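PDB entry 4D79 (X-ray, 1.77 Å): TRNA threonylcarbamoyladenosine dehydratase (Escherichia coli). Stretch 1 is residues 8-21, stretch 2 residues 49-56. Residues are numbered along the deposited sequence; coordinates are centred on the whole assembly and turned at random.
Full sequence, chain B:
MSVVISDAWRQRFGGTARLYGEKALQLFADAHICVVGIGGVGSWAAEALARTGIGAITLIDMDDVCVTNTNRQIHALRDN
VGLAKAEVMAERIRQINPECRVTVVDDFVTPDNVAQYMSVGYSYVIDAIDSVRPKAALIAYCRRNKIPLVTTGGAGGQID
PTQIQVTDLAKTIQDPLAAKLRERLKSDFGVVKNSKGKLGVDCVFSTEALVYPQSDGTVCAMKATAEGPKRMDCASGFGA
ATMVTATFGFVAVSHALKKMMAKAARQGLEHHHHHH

Stretch 1, residues 8-21: AWRQRFGGTARLYG
Stretch 2 49-56: LARTGIGA

What backbones meet here? Stretch 1 is helical from Ala8 to Tyr20, kinked where Gly15 N and Thr16 N lack bonds to the turn before; stretch 2 leaves its helix and continues as loop through Gly55. The register sets Phe13 CA 6.2 Å from Gly53 CA and Thr16 CA 6.2 Å from Thr52 CA, and no direct hydrogen bond crosses.

How does Trp9 reach across? With chi1 t (-166°) and chi2 -66°, its ring presents an edge: CZ2 lies 3.3 Å from Gly53 O and CH2 3.8 Å from Gly55 CA. One water bridges the polar groups, accepting from Trp9 NE1 (2.9 Å) and donating to Gly53 O (2.7 Å).

Why does Phe13 (phi/psi -122/21) fit so closely? Its side chain, chi1 m and chi2 -64°, lays a ring face against Gly53 CA, 3.7 Å from the centroid and 2° off the normal, a CH-pi contact. Gly53 has phi/psi 76/22, which favours glycine; an ideal CB would sit 3.5 Å from Phe13 CG. Phe13 CZ also approaches Ala50 O at 3.2 Å.

What closes the far end? Thr16, chi1 m, packs CG2 3.9 Å from CG2 of Thr52 (chi1 m). Tyr20, chi1 m and chi2 -82°, adds CE2 at 3.9 Å from Thr52 CG2, so the methyl meets both residues through van der Waals contact.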

# COMPACT_ATOMS: atom_id res chain seq x y z
N ALA B 8 21.05 -14.41 -6.53
CA ALA B 8 20.46 -13.07 -6.67
C ALA B 8 19.03 -13.02 -6.12
O ALA B 8 18.65 -12.04 -5.47
CB ALA B 8 20.48 -12.64 -8.13
N TRP B 9 18.23 -14.04 -6.40
CA TRP B 9 16.89 -14.15 -5.84
C TRP B 9 16.93 -14.15 -4.32
O TRP B 9 16.09 -13.50 -3.67
CB TRP B 9 16.26 -15.43 -6.37
CG TRP B 9 14.78 -15.61 -6.18
CD1 TRP B 9 14.11 -15.73 -5.02
CD2 TRP B 9 13.83 -15.71 -7.22
NE1 TRP B 9 12.78 -15.91 -5.27
CE2 TRP B 9 12.58 -15.90 -6.62
CE3 TRP B 9 13.90 -15.68 -8.62
CZ2 TRP B 9 11.41 -16.03 -7.36
CZ3 TRP B 9 12.76 -15.83 -9.35
CH2 TRP B 9 11.52 -16.01 -8.72
N ARG B 10 17.86 -14.89 -3.73
CA ARG B 10 17.95 -14.85 -2.27
C ARG B 10 18.38 -13.48 -1.75
O ARG B 10 18.03 -13.12 -0.63
CB ARG B 10 18.87 -15.94 -1.74
CG ARG B 10 18.19 -17.28 -1.51
CD ARG B 10 19.14 -18.25 -0.78
NE ARG B 10 20.23 -18.55 -1.66
CZ ARG B 10 20.20 -19.51 -2.58
NH1 ARG B 10 19.15 -20.31 -2.73
NH2 ARG B 10 21.24 -19.66 -3.35
N GLN B 11 19.16 -12.71 -2.52
CA GLN B 11 19.48 -11.36 -2.06
C GLN B 11 18.23 -10.48 -2.09
O GLN B 11 18.00 -9.67 -1.19
CB GLN B 11 20.57 -10.74 -2.93
CG GLN B 11 21.97 -11.35 -2.69
CD GLN B 11 22.35 -11.35 -1.23
OE1 GLN B 11 22.37 -12.40 -0.58
NE2 GLN B 11 22.63 -10.18 -0.70
N ARG B 12 17.45 -10.59 -3.16
CA ARG B 12 16.24 -9.78 -3.29
C ARG B 12 15.21 -10.17 -2.24
O ARG B 12 14.53 -9.29 -1.69
CB ARG B 12 15.67 -9.93 -4.69
CG ARG B 12 16.52 -9.34 -5.77
CD ARG B 12 15.85 -9.40 -7.14
NE ARG B 12 16.66 -8.61 -8.06
CZ ARG B 12 17.57 -9.09 -8.89
NH1 ARG B 12 17.75 -10.40 -9.06
NH2 ARG B 12 18.24 -8.24 -9.64
N PHE B 13 15.08 -11.47 -1.94
CA PHE B 13 13.93 -11.96 -1.17
C PHE B 13 14.33 -12.68 0.11
O PHE B 13 13.50 -13.35 0.72
CB PHE B 13 13.05 -12.82 -2.08
CG PHE B 13 12.56 -12.07 -3.27
CD1 PHE B 13 11.70 -10.97 -3.11
CD2 PHE B 13 12.96 -12.40 -4.54
CE1 PHE B 13 11.27 -10.25 -4.22
CE2 PHE B 13 12.53 -11.69 -5.63
CZ PHE B 13 11.70 -10.59 -5.47
N GLY B 14 15.54 -12.43 0.62
CA GLY B 14 15.92 -12.98 1.92
C GLY B 14 14.96 -12.60 3.03
O GLY B 14 14.63 -13.42 3.88
N GLY B 15 14.48 -11.35 3.02
CA GLY B 15 13.50 -10.93 4.01
C GLY B 15 12.17 -11.66 3.89
O GLY B 15 11.48 -11.86 4.90
N THR B 16 11.80 -12.08 2.68
CA THR B 16 10.63 -12.95 2.48
C THR B 16 10.81 -14.31 3.14
O THR B 16 9.94 -14.78 3.88
CB THR B 16 10.40 -13.11 0.98
OG1 THR B 16 10.40 -11.80 0.39
CG2 THR B 16 9.10 -13.82 0.68
N ALA B 17 11.95 -14.96 2.89
CA ALA B 17 12.25 -16.22 3.55
C ALA B 17 12.25 -16.08 5.08
O ALA B 17 11.80 -17.00 5.79
CB ALA B 17 13.60 -16.74 3.06
N ARG B 18 12.80 -14.98 5.60
CA ARG B 18 12.89 -14.80 7.06
C ARG B 18 11.53 -14.57 7.69
O ARG B 18 11.34 -14.88 8.86
CB ARG B 18 13.83 -13.64 7.42
CG ARG B 18 15.31 -13.94 7.11
CD ARG B 18 16.28 -13.01 7.83
NE ARG B 18 15.86 -11.62 7.75
CZ ARG B 18 16.17 -10.79 6.76
NH1 ARG B 18 16.89 -11.21 5.74
NH2 ARG B 18 15.74 -9.54 6.79
N LEU B 19 10.56 -14.11 6.91
CA LEU B 19 9.22 -13.86 7.40
C LEU B 19 8.29 -15.06 7.22
O LEU B 19 7.66 -15.51 8.18
CB LEU B 19 8.66 -12.64 6.67
CG LEU B 19 7.24 -12.23 7.09
CD1 LEU B 19 7.13 -11.90 8.56
CD2 LEU B 19 6.78 -11.07 6.24
N TYR B 20 8.22 -15.61 6.02
CA TYR B 20 7.29 -16.69 5.71
C TYR B 20 7.91 -18.08 5.81
O TYR B 20 7.17 -19.07 5.85
CB TYR B 20 6.74 -16.51 4.30
CG TYR B 20 5.94 -15.23 4.09
CD1 TYR B 20 4.61 -15.15 4.46
CD2 TYR B 20 6.53 -14.13 3.47
CE1 TYR B 20 3.88 -13.99 4.23
CE2 TYR B 20 5.85 -13.00 3.25
CZ TYR B 20 4.52 -12.92 3.63
OH TYR B 20 3.86 -11.75 3.39
N GLY B 21 9.23 -18.17 5.82
CA GLY B 21 9.89 -19.46 5.90
C GLY B 21 10.49 -19.86 4.56
O GLY B 21 10.09 -19.39 3.50
N LEU B 49 3.07 -8.77 -5.39
CA LEU B 49 3.45 -10.13 -5.80
C LEU B 49 4.91 -10.19 -6.24
O LEU B 49 5.65 -11.09 -5.86
CB LEU B 49 2.56 -10.59 -6.94
CG LEU B 49 1.11 -10.81 -6.62
CD1 LEU B 49 0.34 -10.96 -7.94
CD2 LEU B 49 0.90 -11.98 -5.73
N ALA B 50 5.32 -9.24 -7.06
CA ALA B 50 6.70 -9.19 -7.51
C ALA B 50 7.67 -9.06 -6.33
O ALA B 50 8.72 -9.73 -6.30
CB ALA B 50 6.86 -8.04 -8.50
N ARG B 51 7.33 -8.20 -5.36
CA ARG B 51 8.20 -7.93 -4.24
C ARG B 51 8.14 -9.00 -3.16
O ARG B 51 8.90 -8.93 -2.20
CB ARG B 51 7.88 -6.56 -3.62
CG ARG B 51 8.23 -5.39 -4.56
CD ARG B 51 8.37 -4.07 -3.82
NE ARG B 51 8.67 -3.02 -4.78
CZ ARG B 51 9.86 -2.80 -5.31
NH1 ARG B 51 10.91 -3.50 -4.94
NH2 ARG B 51 10.01 -1.84 -6.21
N THR B 52 7.28 -10.00 -3.31
CA THR B 52 7.26 -11.12 -2.39
C THR B 52 7.74 -12.41 -3.07
O THR B 52 7.48 -13.51 -2.57
CB THR B 52 5.86 -11.28 -1.79
OG1 THR B 52 5.33 -9.98 -1.42
CG2 THR B 52 5.88 -12.11 -0.56
N GLY B 53 8.49 -12.29 -4.16
CA GLY B 53 9.13 -13.45 -4.73
C GLY B 53 8.23 -14.38 -5.50
O GLY B 53 8.58 -15.54 -5.65
N ILE B 54 7.08 -13.91 -5.98
CA ILE B 54 6.23 -14.73 -6.87
C ILE B 54 6.93 -14.92 -8.21
O ILE B 54 7.37 -13.96 -8.84
CB ILE B 54 4.84 -14.09 -7.01
CG1 ILE B 54 4.11 -14.10 -5.66
CG2 ILE B 54 4.04 -14.78 -8.05
CD1 ILE B 54 3.69 -15.49 -5.19
N GLY B 55 7.04 -16.17 -8.65
CA GLY B 55 7.94 -16.49 -9.75
C GLY B 55 7.38 -16.27 -11.13
O GLY B 55 8.16 -16.10 -12.09
N ALA B 56 6.06 -16.24 -11.26
CA ALA B 56 5.42 -16.01 -12.55
C ALA B 56 4.16 -15.21 -12.28
O ALA B 56 3.39 -15.51 -11.36
CB ALA B 56 5.06 -17.30 -13.29
O HOH W 1 10.35 -16.55 -3.88